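Local coordinates for homospermidine synthase (PDB 2PH5), which probably makes homospermidine from polyamine substrates in an NAD-dependent reaction, and holds a bound NAD in a Rossmann-type domain, at residues A[159-171]-A[292-304]. Residues are numbered along the deposited sequence; the frame is centred on the assembly and turned at random.
Sequences NPGLVSHFIKEAL and THAETISLTNFLT. With NAD (nicotinamide-adenine-dinucleotide), chain C.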
loop_
_atom_site.group_PDB
_atom_site.type_symbol
_atom_site.label_atom_id
_atom_site.label_comp_id
_atom_site.label_asym_id
_atom_site.label_seq_id
_atom_site.Cartn_x
_atom_site.Cartn_y
_atom_site.Cartn_z
ATOM N N ASN A 159 -0.909 23.336 4.698
ATOM C CA ASN A 159 -2.054 22.893 5.477
ATOM C C ASN A 159 -1.563 22.305 6.782
ATOM O O ASN A 159 -0.850 21.302 6.804
ATOM C CB ASN A 159 -2.949 21.884 4.729
ATOM C CG ASN A 159 -2.265 20.582 4.449
ATOM O OD1 ASN A 159 -2.923 19.560 4.251
ATOM N ND2 ASN A 159 -0.934 20.603 4.406
ATOM N N PRO A 160 -1.937 22.936 7.898
ATOM C CA PRO A 160 -2.776 24.134 7.991
ATOM C C PRO A 160 -2.175 25.364 7.319
ATOM O O PRO A 160 -0.954 25.468 7.180
ATOM C CB PRO A 160 -2.903 24.335 9.489
ATOM C CG PRO A 160 -1.532 23.948 9.952
ATOM C CD PRO A 160 -1.292 22.653 9.190
ATOM N N GLY A 161 -3.037 26.299 6.919
ATOM C CA GLY A 161 -2.561 27.521 6.299
ATOM C C GLY A 161 -3.254 27.872 5.003
ATOM O O GLY A 161 -4.377 28.371 4.993
ATOM N N LEU A 162 -2.559 27.615 3.905
ATOM C CA LEU A 162 -3.069 27.883 2.580
ATOM C C LEU A 162 -4.471 27.313 2.413
ATOM O O LEU A 162 -5.320 27.910 1.748
ATOM C CB LEU A 162 -2.132 27.253 1.557
ATOM C CG LEU A 162 -2.432 27.473 0.083
ATOM C CD1 LEU A 162 -2.434 28.964 -0.242
ATOM C CD2 LEU A 162 -1.371 26.749 -0.726
ATOM N N VAL A 163 -4.705 26.161 3.032
ATOM C CA VAL A 163 -5.985 25.467 2.947
ATOM C C VAL A 163 -7.165 26.329 3.401
ATOM O O VAL A 163 -8.236 26.306 2.794
ATOM C CB VAL A 163 -5.910 24.130 3.741
ATOM C CG1 VAL A 163 -7.259 23.774 4.356
ATOM C CG2 VAL A 163 -5.477 23.029 2.798
ATOM N N SER A 164 -6.952 27.099 4.460
ATOM C CA SER A 164 -7.976 27.988 4.975
ATOM C C SER A 164 -8.299 29.026 3.892
ATOM O O SER A 164 -9.461 29.315 3.613
ATOM C CB SER A 164 -7.459 28.658 6.248
ATOM O OG SER A 164 -8.229 29.786 6.602
ATOM N N HIS A 165 -7.274 29.573 3.254
ATOM C CA HIS A 165 -7.524 30.555 2.211
ATOM C C HIS A 165 -8.213 29.949 1.000
ATOM O O HIS A 165 -8.922 30.653 0.280
ATOM C CB HIS A 165 -6.224 31.231 1.794
ATOM C CG HIS A 165 -5.521 31.900 2.927
ATOM N ND1 HIS A 165 -4.200 31.654 3.232
ATOM C CD2 HIS A 165 -5.967 32.771 3.860
ATOM C CE1 HIS A 165 -3.865 32.343 4.307
ATOM N NE2 HIS A 165 -4.918 33.029 4.708
ATOM N N PHE A 166 -8.013 28.653 0.764
ATOM C CA PHE A 166 -8.663 28.007 -0.373
ATOM C C PHE A 166 -10.153 27.833 -0.086
ATOM O O PHE A 166 -10.984 27.951 -0.986
ATOM C CB PHE A 166 -8.037 26.635 -0.687
ATOM C CG PHE A 166 -6.689 26.699 -1.380
ATOM C CD1 PHE A 166 -6.341 27.786 -2.183
ATOM C CD2 PHE A 166 -5.790 25.632 -1.270
ATOM C CE1 PHE A 166 -5.120 27.809 -2.869
ATOM C CE2 PHE A 166 -4.563 25.641 -1.952
ATOM C CZ PHE A 166 -4.228 26.730 -2.753
ATOM N N ILE A 167 -10.497 27.562 1.167
ATOM C CA ILE A 167 -11.899 27.382 1.509
ATOM C C ILE A 167 -12.683 28.671 1.267
ATOM O O ILE A 167 -13.761 28.644 0.675
ATOM C CB ILE A 167 -12.055 26.906 2.971
ATOM C CG1 ILE A 167 -11.737 25.406 3.043
ATOM C CG2 ILE A 167 -13.473 27.192 3.478
ATOM C CD1 ILE A 167 -11.709 24.827 4.447
ATOM N N LYS A 168 -12.133 29.801 1.697
ATOM C CA LYS A 168 -12.805 31.082 1.500
ATOM C C LYS A 168 -12.946 31.384 0.012
ATOM O O LYS A 168 -13.982 31.871 -0.434
ATOM C CB LYS A 168 -12.017 32.216 2.159
ATOM C CG LYS A 168 -12.013 32.206 3.671
ATOM C CD LYS A 168 -11.143 33.333 4.178
ATOM C CE LYS A 168 -11.218 33.494 5.688
ATOM N NZ LYS A 168 -10.491 34.730 6.100
ATOM N N GLU A 169 -11.899 31.108 -0.756
ATOM C CA GLU A 169 -11.941 31.372 -2.188
ATOM C C GLU A 169 -13.050 30.551 -2.834
ATOM O O GLU A 169 -13.846 31.074 -3.616
ATOM C CB GLU A 169 -10.590 31.045 -2.837
ATOM C CG GLU A 169 -10.502 31.396 -4.324
ATOM C CD GLU A 169 -10.355 32.886 -4.597
ATOM O OE1 GLU A 169 -11.004 33.691 -3.900
ATOM O OE2 GLU A 169 -9.597 33.254 -5.523
ATOM N N ALA A 170 -13.110 29.270 -2.486
ATOM C CA ALA A 170 -14.123 28.375 -3.038
ATOM C C ALA A 170 -15.522 28.818 -2.624
ATOM O O ALA A 170 -16.457 28.796 -3.426
ATOM C CB ALA A 170 -13.864 26.940 -2.576
ATOM N N LEU A 171 -15.658 29.213 -1.364
ATOM C CA LEU A 171 -16.938 29.667 -0.845
ATOM C C LEU A 171 -17.469 30.815 -1.703
ATOM O O LEU A 171 -18.655 30.859 -2.028
ATOM C CB LEU A 171 -16.779 30.104 0.616
ATOM C CG LEU A 171 -17.650 29.395 1.665
ATOM C CD1 LEU A 171 -17.798 27.942 1.324
ATOM C CD2 LEU A 171 -17.044 29.570 3.049
ATOM N N THR A 292 -4.967 12.846 10.752
ATOM C CA THR A 292 -5.388 13.947 11.606
ATOM C C THR A 292 -4.607 15.245 11.349
ATOM O O THR A 292 -3.532 15.223 10.745
ATOM C CB THR A 292 -5.181 13.549 13.068
ATOM O OG1 THR A 292 -3.776 13.455 13.334
ATOM C CG2 THR A 292 -5.816 12.192 13.340
ATOM N N HIS A 293 -5.155 16.376 11.794
ATOM C CA HIS A 293 -4.462 17.668 11.664
ATOM C C HIS A 293 -4.920 18.723 12.670
ATOM O O HIS A 293 -5.878 18.520 13.421
ATOM C CB HIS A 293 -4.568 18.223 10.241
ATOM C CG HIS A 293 -3.272 18.201 9.484
ATOM N ND1 HIS A 293 -2.197 19.000 9.818
ATOM C CD2 HIS A 293 -2.879 17.477 8.411
ATOM C CE1 HIS A 293 -1.202 18.769 8.981
ATOM N NE2 HIS A 293 -1.590 17.848 8.116
ATOM N N ALA A 294 -4.225 19.855 12.681
ATOM C CA ALA A 294 -4.542 20.929 13.619
ATOM C C ALA A 294 -5.715 21.787 13.176
ATOM O O ALA A 294 -6.674 21.976 13.927
ATOM C CB ALA A 294 -3.309 21.807 13.834
ATOM N N GLU A 295 -5.628 22.297 11.952
ATOM C CA GLU A 295 -6.655 23.167 11.393
ATOM C C GLU A 295 -8.026 22.516 11.188
ATOM O O GLU A 295 -8.851 23.031 10.429
ATOM C CB GLU A 295 -6.166 23.764 10.065
ATOM C CG GLU A 295 -6.121 25.296 10.043
ATOM C CD GLU A 295 -5.681 25.867 8.701
ATOM O OE1 GLU A 295 -5.680 27.108 8.558
ATOM O OE2 GLU A 295 -5.336 25.086 7.793
ATOM N N THR A 296 -8.270 21.388 11.847
ATOM C CA THR A 296 -9.563 20.727 11.713
ATOM C C THR A 296 -10.551 21.389 12.669
ATOM O O THR A 296 -11.651 21.768 12.275
ATOM C CB THR A 296 -9.485 19.220 12.050
ATOM O OG1 THR A 296 -8.557 18.582 11.168
ATOM C CG2 THR A 296 -10.848 18.569 11.896
ATOM N N ILE A 297 -10.143 21.541 13.923
ATOM C CA ILE A 297 -11.001 22.153 14.922
ATOM C C ILE A 297 -11.178 23.650 14.686
ATOM O O ILE A 297 -12.277 24.190 14.834
ATOM C CB ILE A 297 -10.436 21.936 16.329
ATOM C CG1 ILE A 297 -10.136 20.450 16.534
ATOM C CG2 ILE A 297 -11.417 22.462 17.372
ATOM C CD1 ILE A 297 -11.259 19.519 16.116
ATOM N N SER A 298 -10.089 24.313 14.316
ATOM C CA SER A 298 -10.123 25.745 14.058
ATOM C C SER A 298 -11.031 26.077 12.872
ATOM O O SER A 298 -11.790 27.043 12.922
ATOM C CB SER A 298 -8.707 26.266 13.805
ATOM O OG SER A 298 -8.108 25.598 12.708
ATOM N N LEU A 299 -10.965 25.283 11.809
ATOM C CA LEU A 299 -11.805 25.536 10.644
ATOM C C LEU A 299 -13.265 25.247 10.947
ATOM O O LEU A 299 -14.145 26.025 10.584
ATOM C CB LEU A 299 -11.364 24.680 9.451
ATOM C CG LEU A 299 -10.056 25.102 8.788
ATOM C CD1 LEU A 299 -9.692 24.136 7.670
ATOM C CD2 LEU A 299 -10.203 26.518 8.256
ATOM N N THR A 300 -13.521 24.126 11.610
ATOM C CA THR A 300 -14.887 23.745 11.948
ATOM C C THR A 300 -15.595 24.853 12.734
ATOM O O THR A 300 -16.691 25.279 12.358
ATOM C CB THR A 300 -14.912 22.436 12.760
ATOM O OG1 THR A 300 -14.345 21.380 11.977
ATOM C CG2 THR A 300 -16.335 22.068 13.128
ATOM N N ASN A 301 -14.965 25.317 13.811
ATOM C CA ASN A 301 -15.527 26.377 14.632
ATOM C C ASN A 301 -15.674 27.649 13.798
ATOM O O ASN A 301 -16.657 28.374 13.923
ATOM C CB ASN A 301 -14.632 26.656 15.847
ATOM C CG ASN A 301 -14.654 25.523 16.868
ATOM O OD1 ASN A 301 -15.451 24.590 16.758
ATOM N ND2 ASN A 301 -13.788 25.612 17.872
ATOM N N PHE A 302 -14.695 27.910 12.941
ATOM C CA PHE A 302 -14.720 29.090 12.084
ATOM C C PHE A 302 -15.949 29.080 11.177
ATOM O O PHE A 302 -16.418 30.129 10.754
ATOM C CB PHE A 302 -13.453 29.140 11.226
ATOM C CG PHE A 302 -13.329 30.385 10.394
ATOM C CD1 PHE A 302 -13.069 31.618 10.995
ATOM C CD2 PHE A 302 -13.458 30.328 9.008
ATOM C CE1 PHE A 302 -12.934 32.780 10.228
ATOM C CE2 PHE A 302 -13.327 31.480 8.233
ATOM C CZ PHE A 302 -13.064 32.710 8.848
ATOM N N LEU A 303 -16.471 27.894 10.879
ATOM C CA LEU A 303 -17.645 27.781 10.017
ATOM C C LEU A 303 -18.865 27.301 10.787
ATOM O O LEU A 303 -19.795 26.740 10.210
ATOM C CB LEU A 303 -17.368 26.822 8.863
ATOM C CG LEU A 303 -16.266 27.300 7.925
ATOM C CD1 LEU A 303 -15.903 26.190 6.948
ATOM C CD2 LEU A 303 -16.740 28.558 7.193
ATOM N N THR A 304 -18.842 27.521 12.096
ATOM C CA THR A 304 -19.940 27.130 12.963
ATOM C C THR A 304 -20.914 28.297 13.107
ATOM O O THR A 304 -20.523 29.458 13.002
ATOM C CB THR A 304 -19.423 26.723 14.362
ATOM O OG1 THR A 304 -18.692 25.498 14.259
ATOM C CG2 THR A 304 -20.578 26.538 15.337
HETATM P PA NAD C . 12.548 18.688 10.105
HETATM O O1A NAD C . 12.541 17.656 11.199
HETATM O O2A NAD C . 12.999 18.269 8.749
HETATM O O5B NAD C . 13.431 19.977 10.541
HETATM C C5B NAD C . 13.261 20.567 11.827
HETATM C C4B NAD C . 14.570 21.288 12.203
HETATM O O4B NAD C . 14.366 21.814 13.496
HETATM C C3B NAD C . 15.802 20.380 12.272
HETATM O O3B NAD C . 16.844 20.894 11.439
HETATM C C2B NAD C . 16.186 20.385 13.725
HETATM O O2B NAD C . 17.565 20.256 13.985
HETATM C C1B NAD C . 15.553 21.674 14.250
HETATM N N9A NAD C . 15.165 21.663 15.666
HETATM C C8A NAD C . 14.746 20.517 16.364
HETATM N N7A NAD C . 15.184 20.527 17.639
HETATM C C5A NAD C . 15.902 21.664 17.785
HETATM C C6A NAD C . 16.578 22.195 18.883
HETATM N N6A NAD C . 16.615 21.616 20.084
HETATM N N1A NAD C . 17.234 23.403 18.694
HETATM C C2A NAD C . 17.234 24.065 17.482
HETATM N N3A NAD C . 16.568 23.565 16.388
HETATM C C4A NAD C . 15.921 22.377 16.575
HETATM O O3 NAD C . 11.047 19.174 9.995
HETATM P PN NAD C . 10.320 20.305 9.118
HETATM O O1N NAD C . 9.123 19.678 8.508
HETATM O O2N NAD C . 11.353 20.934 8.221
HETATM O O5D NAD C . 9.956 21.191 10.380
HETATM C C5D NAD C . 9.239 22.400 10.365
HETATM C C4D NAD C . 7.823 22.020 10.744
HETATM O O4D NAD C . 6.942 22.510 9.769
HETATM C C3D NAD C . 7.006 21.240 11.754
HETATM O O3D NAD C . 6.728 22.012 12.912
HETATM C C2D NAD C . 5.763 20.901 10.950
HETATM O O2D NAD C . 4.642 20.622 11.740
HETATM C C1D NAD C . 5.611 22.106 10.030
HETATM N N1N NAD C . 5.038 21.853 8.688
HETATM C C2N NAD C . 3.885 22.495 8.294
HETATM C C3N NAD C . 3.395 22.237 6.996
HETATM C C7N NAD C . 2.164 22.896 6.479
HETATM O O7N NAD C . 1.778 22.592 5.198
HETATM N N7N NAD C . 1.465 23.760 7.184
HETATM C C4N NAD C . 4.072 21.335 6.113
HETATM C C5N NAD C . 5.248 20.696 6.560
HETATM C C6N NAD C . 5.737 20.945 7.828
#
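Where the nicotinamide end of NAD meets the start of helix 158-176, that helix packs nearly parallel to helix 295-302, with Pro-160 and Gly-161 lying against Glu-295. The axes of helix segments 159-171 and 295-302 approach to 10.4 Å and cross at -23°. Glu-295 fits as a knob into the hole formed by Pro-160, Gly-161, Val-163 and Ser-164. Beyond CG its chain is extended (chi2 -178°), which carries the carboxylate to the Pro-160/Gly-161 backbone at the head of helix 158-176. There Gly-161 N is modelled as donating to Glu-295 OE2 (2.7 Å), a bond whose length is doubtful because that oxygen sits too close to a neighbour; the other oxygen, OE1, lies 3.3 Å from Ser-164 CB. A cis peptide bond precedes Pro-160, and the backbone angles of Gly-161 by themselves call for glycine. The His-293 side chain crosses that of Pro-160 at about a right angle, with His-293 CE1 3.4 Å from Asn-159 O.

Further along, the contact turns apolar. Leu-299 divides its branches: CD1 meets Ile-167 CD1 at 3.9 Å and also touches Val-163 CG1, while CD2 rests on Ser-164 CB. Leu-303 continues the row toward Ile-167 and Leu-171. The extended Lys-168 chain and the Phe-302 side chain cross at about a right angle, Lys-168 CE lying 3.7 Å from Phe-302 CZ, and Lys-168 NZ reaches the carbonyl of Glu-419.

On the cofactor side, Asn-159 N donates to NAD O7N at 2.8 Å and Pro-160 O accepts from NAD N7N at 3.0 Å, a two-point backbone grip on the carboxamide. The helix pair thus joins the interior of the saccharopine dehydrogenase-like C-terminal region to the nicotinamide end of a Rossmann-type dinucleotide site.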